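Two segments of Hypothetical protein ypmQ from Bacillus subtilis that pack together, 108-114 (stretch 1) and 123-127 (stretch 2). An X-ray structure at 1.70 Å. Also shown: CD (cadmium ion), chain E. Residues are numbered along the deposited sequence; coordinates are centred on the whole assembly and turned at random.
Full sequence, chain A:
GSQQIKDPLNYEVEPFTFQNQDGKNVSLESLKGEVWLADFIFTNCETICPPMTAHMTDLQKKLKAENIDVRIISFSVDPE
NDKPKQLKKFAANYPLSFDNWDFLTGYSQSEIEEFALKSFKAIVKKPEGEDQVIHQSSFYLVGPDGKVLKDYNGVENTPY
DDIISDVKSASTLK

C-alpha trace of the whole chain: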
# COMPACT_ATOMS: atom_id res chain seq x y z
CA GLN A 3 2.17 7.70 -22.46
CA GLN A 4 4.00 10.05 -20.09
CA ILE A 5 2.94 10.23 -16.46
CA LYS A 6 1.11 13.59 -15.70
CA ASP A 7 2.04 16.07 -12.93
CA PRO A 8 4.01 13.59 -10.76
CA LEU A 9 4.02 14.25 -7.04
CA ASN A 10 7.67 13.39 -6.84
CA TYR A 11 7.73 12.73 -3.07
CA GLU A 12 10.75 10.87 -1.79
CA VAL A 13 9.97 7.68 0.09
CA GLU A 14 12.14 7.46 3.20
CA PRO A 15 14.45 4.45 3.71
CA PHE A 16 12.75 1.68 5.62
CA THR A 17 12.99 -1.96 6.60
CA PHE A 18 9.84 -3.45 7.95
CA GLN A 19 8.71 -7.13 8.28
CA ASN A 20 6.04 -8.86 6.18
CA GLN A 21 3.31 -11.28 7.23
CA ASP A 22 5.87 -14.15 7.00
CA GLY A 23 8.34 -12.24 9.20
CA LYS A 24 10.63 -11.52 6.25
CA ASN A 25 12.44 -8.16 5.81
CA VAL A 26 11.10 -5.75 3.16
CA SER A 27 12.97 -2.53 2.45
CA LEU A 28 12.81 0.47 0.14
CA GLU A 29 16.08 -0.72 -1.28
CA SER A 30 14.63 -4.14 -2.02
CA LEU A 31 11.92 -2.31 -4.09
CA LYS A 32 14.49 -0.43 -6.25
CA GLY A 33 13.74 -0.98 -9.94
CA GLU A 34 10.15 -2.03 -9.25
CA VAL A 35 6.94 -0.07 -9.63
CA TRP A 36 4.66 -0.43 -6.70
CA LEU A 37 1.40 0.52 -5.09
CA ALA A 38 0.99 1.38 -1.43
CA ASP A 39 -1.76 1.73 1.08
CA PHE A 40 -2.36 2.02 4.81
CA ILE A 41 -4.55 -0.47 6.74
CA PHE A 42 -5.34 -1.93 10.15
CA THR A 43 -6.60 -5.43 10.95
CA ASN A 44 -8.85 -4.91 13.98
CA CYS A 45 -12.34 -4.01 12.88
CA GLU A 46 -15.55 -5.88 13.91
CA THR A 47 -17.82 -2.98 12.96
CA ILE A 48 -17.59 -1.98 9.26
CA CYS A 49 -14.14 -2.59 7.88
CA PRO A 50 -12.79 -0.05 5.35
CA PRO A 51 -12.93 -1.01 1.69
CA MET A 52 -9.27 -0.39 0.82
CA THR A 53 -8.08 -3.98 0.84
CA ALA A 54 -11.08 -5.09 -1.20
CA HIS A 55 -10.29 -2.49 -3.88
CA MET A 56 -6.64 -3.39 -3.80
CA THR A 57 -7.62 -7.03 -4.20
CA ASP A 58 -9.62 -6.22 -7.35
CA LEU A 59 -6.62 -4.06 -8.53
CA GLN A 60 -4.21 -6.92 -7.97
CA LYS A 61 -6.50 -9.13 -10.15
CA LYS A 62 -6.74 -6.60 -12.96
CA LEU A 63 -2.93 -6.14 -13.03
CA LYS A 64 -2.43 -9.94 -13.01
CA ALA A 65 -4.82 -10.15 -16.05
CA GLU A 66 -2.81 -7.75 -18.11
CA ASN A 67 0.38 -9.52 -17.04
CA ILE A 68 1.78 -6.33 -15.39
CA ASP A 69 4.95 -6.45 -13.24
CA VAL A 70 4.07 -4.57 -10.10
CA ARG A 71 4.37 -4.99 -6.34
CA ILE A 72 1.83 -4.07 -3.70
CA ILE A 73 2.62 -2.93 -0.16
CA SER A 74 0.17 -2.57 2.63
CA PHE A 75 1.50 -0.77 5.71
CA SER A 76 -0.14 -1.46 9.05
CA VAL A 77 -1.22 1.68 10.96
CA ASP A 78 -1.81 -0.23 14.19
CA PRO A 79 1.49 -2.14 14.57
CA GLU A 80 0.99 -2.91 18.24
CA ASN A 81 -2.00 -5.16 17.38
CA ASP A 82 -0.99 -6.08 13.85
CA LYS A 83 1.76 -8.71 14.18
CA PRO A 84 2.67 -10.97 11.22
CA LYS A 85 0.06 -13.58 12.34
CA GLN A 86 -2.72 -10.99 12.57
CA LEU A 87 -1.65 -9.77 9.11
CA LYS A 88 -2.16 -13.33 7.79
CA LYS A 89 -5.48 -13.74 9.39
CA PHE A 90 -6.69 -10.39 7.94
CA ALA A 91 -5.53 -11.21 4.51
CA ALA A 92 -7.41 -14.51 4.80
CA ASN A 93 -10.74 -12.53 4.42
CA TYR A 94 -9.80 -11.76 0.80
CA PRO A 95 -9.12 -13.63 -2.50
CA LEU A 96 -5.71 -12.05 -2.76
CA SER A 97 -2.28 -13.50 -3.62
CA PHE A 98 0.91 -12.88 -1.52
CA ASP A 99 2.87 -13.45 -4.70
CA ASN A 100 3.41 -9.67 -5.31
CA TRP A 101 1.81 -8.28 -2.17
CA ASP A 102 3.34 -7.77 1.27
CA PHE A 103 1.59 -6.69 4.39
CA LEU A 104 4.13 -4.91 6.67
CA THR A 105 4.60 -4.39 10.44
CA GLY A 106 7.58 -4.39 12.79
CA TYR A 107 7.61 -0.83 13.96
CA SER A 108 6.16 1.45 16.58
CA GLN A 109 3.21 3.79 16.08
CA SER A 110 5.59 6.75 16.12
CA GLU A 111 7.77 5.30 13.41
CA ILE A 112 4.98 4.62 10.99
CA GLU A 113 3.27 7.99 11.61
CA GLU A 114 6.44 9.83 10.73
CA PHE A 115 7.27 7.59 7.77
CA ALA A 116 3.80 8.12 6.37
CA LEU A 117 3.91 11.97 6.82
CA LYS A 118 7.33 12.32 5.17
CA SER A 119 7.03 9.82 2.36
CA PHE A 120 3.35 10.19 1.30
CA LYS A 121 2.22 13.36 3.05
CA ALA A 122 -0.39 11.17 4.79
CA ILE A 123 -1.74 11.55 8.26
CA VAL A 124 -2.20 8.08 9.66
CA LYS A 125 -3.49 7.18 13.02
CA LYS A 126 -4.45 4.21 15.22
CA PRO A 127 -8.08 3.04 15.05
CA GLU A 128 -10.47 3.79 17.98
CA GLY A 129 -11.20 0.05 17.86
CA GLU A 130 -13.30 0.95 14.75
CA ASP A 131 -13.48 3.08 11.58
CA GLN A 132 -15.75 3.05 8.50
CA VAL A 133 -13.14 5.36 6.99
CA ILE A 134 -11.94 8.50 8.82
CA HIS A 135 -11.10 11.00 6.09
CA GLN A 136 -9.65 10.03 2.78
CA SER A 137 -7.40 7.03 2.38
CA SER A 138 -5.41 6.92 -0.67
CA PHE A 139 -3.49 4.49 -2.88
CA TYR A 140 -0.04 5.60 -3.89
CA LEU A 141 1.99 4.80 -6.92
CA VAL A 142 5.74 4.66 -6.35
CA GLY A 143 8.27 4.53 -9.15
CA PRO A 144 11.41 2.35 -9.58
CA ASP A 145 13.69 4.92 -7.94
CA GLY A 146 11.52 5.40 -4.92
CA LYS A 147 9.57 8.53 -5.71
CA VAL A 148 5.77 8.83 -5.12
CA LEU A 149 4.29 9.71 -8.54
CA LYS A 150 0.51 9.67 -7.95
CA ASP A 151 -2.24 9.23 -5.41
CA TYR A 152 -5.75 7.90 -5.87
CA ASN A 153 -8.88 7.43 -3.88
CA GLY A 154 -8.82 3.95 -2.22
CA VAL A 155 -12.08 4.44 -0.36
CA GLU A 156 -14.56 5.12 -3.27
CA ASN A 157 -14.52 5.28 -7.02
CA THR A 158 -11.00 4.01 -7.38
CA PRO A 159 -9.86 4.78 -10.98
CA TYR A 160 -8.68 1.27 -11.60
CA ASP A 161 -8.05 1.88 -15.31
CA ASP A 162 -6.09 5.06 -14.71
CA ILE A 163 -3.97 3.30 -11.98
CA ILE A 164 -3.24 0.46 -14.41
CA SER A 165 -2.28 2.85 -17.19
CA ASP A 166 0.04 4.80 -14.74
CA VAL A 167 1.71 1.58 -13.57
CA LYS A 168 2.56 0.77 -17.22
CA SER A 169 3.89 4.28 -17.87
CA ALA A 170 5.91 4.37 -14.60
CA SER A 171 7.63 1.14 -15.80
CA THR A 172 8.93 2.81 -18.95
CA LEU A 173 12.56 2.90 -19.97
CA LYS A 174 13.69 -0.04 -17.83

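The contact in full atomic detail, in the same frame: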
# COMPACT_ATOMS: atom_id res chain seq x y z
N SER A 108 7.02 0.80 15.64
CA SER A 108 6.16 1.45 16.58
C SER A 108 5.20 2.37 15.87
O SER A 108 5.46 2.73 14.74
CB SER A 108 6.99 2.29 17.56
OG SER A 108 7.47 3.41 16.91
N GLN A 109 4.17 2.80 16.57
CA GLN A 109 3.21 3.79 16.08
C GLN A 109 3.89 5.11 15.66
O GLN A 109 3.69 5.66 14.56
CB GLN A 109 2.13 4.05 17.08
CG GLN A 109 0.92 4.86 16.48
CD GLN A 109 0.08 4.04 15.49
OE1 GLN A 109 -0.45 4.58 14.41
NE2 GLN A 109 -0.04 2.72 15.80
N SER A 110 4.82 5.58 16.49
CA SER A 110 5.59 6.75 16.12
C SER A 110 6.31 6.62 14.86
O SER A 110 6.42 7.60 14.11
CB SER A 110 6.62 7.09 17.23
OG SER A 110 5.95 7.45 18.42
N GLU A 111 6.95 5.46 14.59
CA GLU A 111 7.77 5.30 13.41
C GLU A 111 6.88 5.41 12.20
O GLU A 111 7.23 6.10 11.26
CB GLU A 111 8.64 3.99 13.41
CG GLU A 111 9.76 3.94 12.36
CD GLU A 111 10.64 2.67 12.27
OE1 GLU A 111 10.53 1.85 13.17
OE2 GLU A 111 11.40 2.65 11.25
N ILE A 112 5.81 4.62 12.20
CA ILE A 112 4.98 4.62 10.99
C ILE A 112 4.30 5.98 10.70
O ILE A 112 4.20 6.36 9.52
CB ILE A 112 4.01 3.42 10.99
CG1 ILE A 112 3.65 3.09 9.48
CG2 ILE A 112 2.90 3.68 11.89
N GLU A 113 3.90 6.67 11.75
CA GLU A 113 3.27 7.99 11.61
C GLU A 113 4.22 8.93 10.88
O GLU A 113 3.91 9.64 9.88
CB GLU A 113 2.70 8.43 12.93
CG GLU A 113 1.43 7.64 13.30
CD GLU A 113 0.71 8.15 14.47
OE1 GLU A 113 -0.31 7.48 14.83
OE2 GLU A 113 1.15 9.17 15.04
N GLU A 114 5.48 8.99 11.35
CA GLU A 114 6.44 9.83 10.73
C GLU A 114 6.85 9.41 9.35
O GLU A 114 7.03 10.23 8.45
CB GLU A 114 7.71 9.78 11.64
CG GLU A 114 7.82 10.72 12.75
CD GLU A 114 9.31 11.16 12.92
OE1 GLU A 114 10.00 10.46 13.68
OE2 GLU A 114 9.78 12.13 12.27
N ILE A 123 -1.49 11.55 6.86
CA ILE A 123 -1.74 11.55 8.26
C ILE A 123 -2.39 10.24 8.58
O ILE A 123 -3.60 10.06 8.38
CB ILE A 123 -2.68 12.71 8.69
CG1 ILE A 123 -2.06 14.02 8.29
CG2 ILE A 123 -2.91 12.59 10.17
N VAL A 124 -1.62 9.31 9.14
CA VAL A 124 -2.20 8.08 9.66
C VAL A 124 -2.33 8.06 11.16
O VAL A 124 -1.66 8.78 11.93
CB VAL A 124 -1.46 6.84 9.10
CG1 VAL A 124 -1.47 6.89 7.65
CG2 VAL A 124 -0.06 6.78 9.61
N LYS A 125 -3.28 7.28 11.61
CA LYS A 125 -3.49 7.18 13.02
C LYS A 125 -4.01 5.79 13.39
O LYS A 125 -4.45 5.04 12.54
CB LYS A 125 -4.47 8.26 13.44
CG LYS A 125 -4.79 8.22 14.91
CD LYS A 125 -3.54 8.58 15.78
CE LYS A 125 -3.34 7.75 16.98
NZ LYS A 125 -2.58 8.50 18.02
N LYS A 126 -3.91 5.45 14.65
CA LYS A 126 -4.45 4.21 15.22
C LYS A 126 -5.96 4.24 15.05
O LYS A 126 -6.54 5.29 15.07
CB LYS A 126 -4.20 4.21 16.74
CG LYS A 126 -3.10 3.40 17.24
CD LYS A 126 -2.55 4.01 18.53
CE LYS A 126 -3.20 3.45 19.75
NZ LYS A 126 -2.75 2.04 19.96
N PRO A 127 -6.61 3.09 14.93
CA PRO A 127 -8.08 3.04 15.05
C PRO A 127 -8.58 3.30 16.48
O PRO A 127 -7.83 3.11 17.43
CB PRO A 127 -8.44 1.61 14.62
CG PRO A 127 -7.15 0.82 14.67
CD PRO A 127 -6.01 1.78 14.62
CD CD E . -0.85 8.88 16.41
O HOH W 1 1.31 10.14 9.41
O HOH W 2 -0.95 11.25 16.87

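A cadmium ion links the two stretches directly, bound by a side chain from each. Glu113 chelates it with both carboxylate oxygens, OE1 at 2.2 Å and OE2 at 2.5 Å from CD, while Lys125 supplies its amine, NZ lying 2.4 Å from CD; a water is also bound, its oxygen 2.4 Å from CD. An amine can coordinate a metal only through a free lone pair, so Lys125 acts here as a neutral donor. Its CA-to-CB bond points away from the helix, and the long, flexible chain must fold back to reach the ion. Glu113 points sideways at CB, but an extended chain (chi2 -171°) carries its carboxylate to the metal and close to the other stretch.

No direct hydrogen bond joins the stretches among the modelled atoms. Glu113 OE1 lies 3.5 Å from Val124 O, but both are acceptors. A water instead bridges the backbones, donating to Glu113 O at 2.7 Å and accepting from Val124 N at 3.1 Å.

The remaining contacts are van der Waals in character, and the buried surface is modest, 245 Å² summed over both sides. Val124 offers a compact, branched aliphatic surface: its CG2 is 4.1 Å from CG of Glu113 and 4.3 Å from the carbonyl O of buried Ile112. Here the methylene part of Glu113 packs while its charged end binds metal. Gln109, one helical turn before Glu113, points toward the second stretch, and its long side chain covers part of the backbone of Lys125 and Lys126 and the start of the Lys126 side chain.

The helix presenting these groups is capped by Ser108, whose short hydroxyl side chain lets OG accept from Glu111 N at 3.1 Å. Within it, Glu113 N donates to Gln109 O at 3.0 Å; the four-residue spacing, about one turn, leaves both side chains able to reach the second stretch.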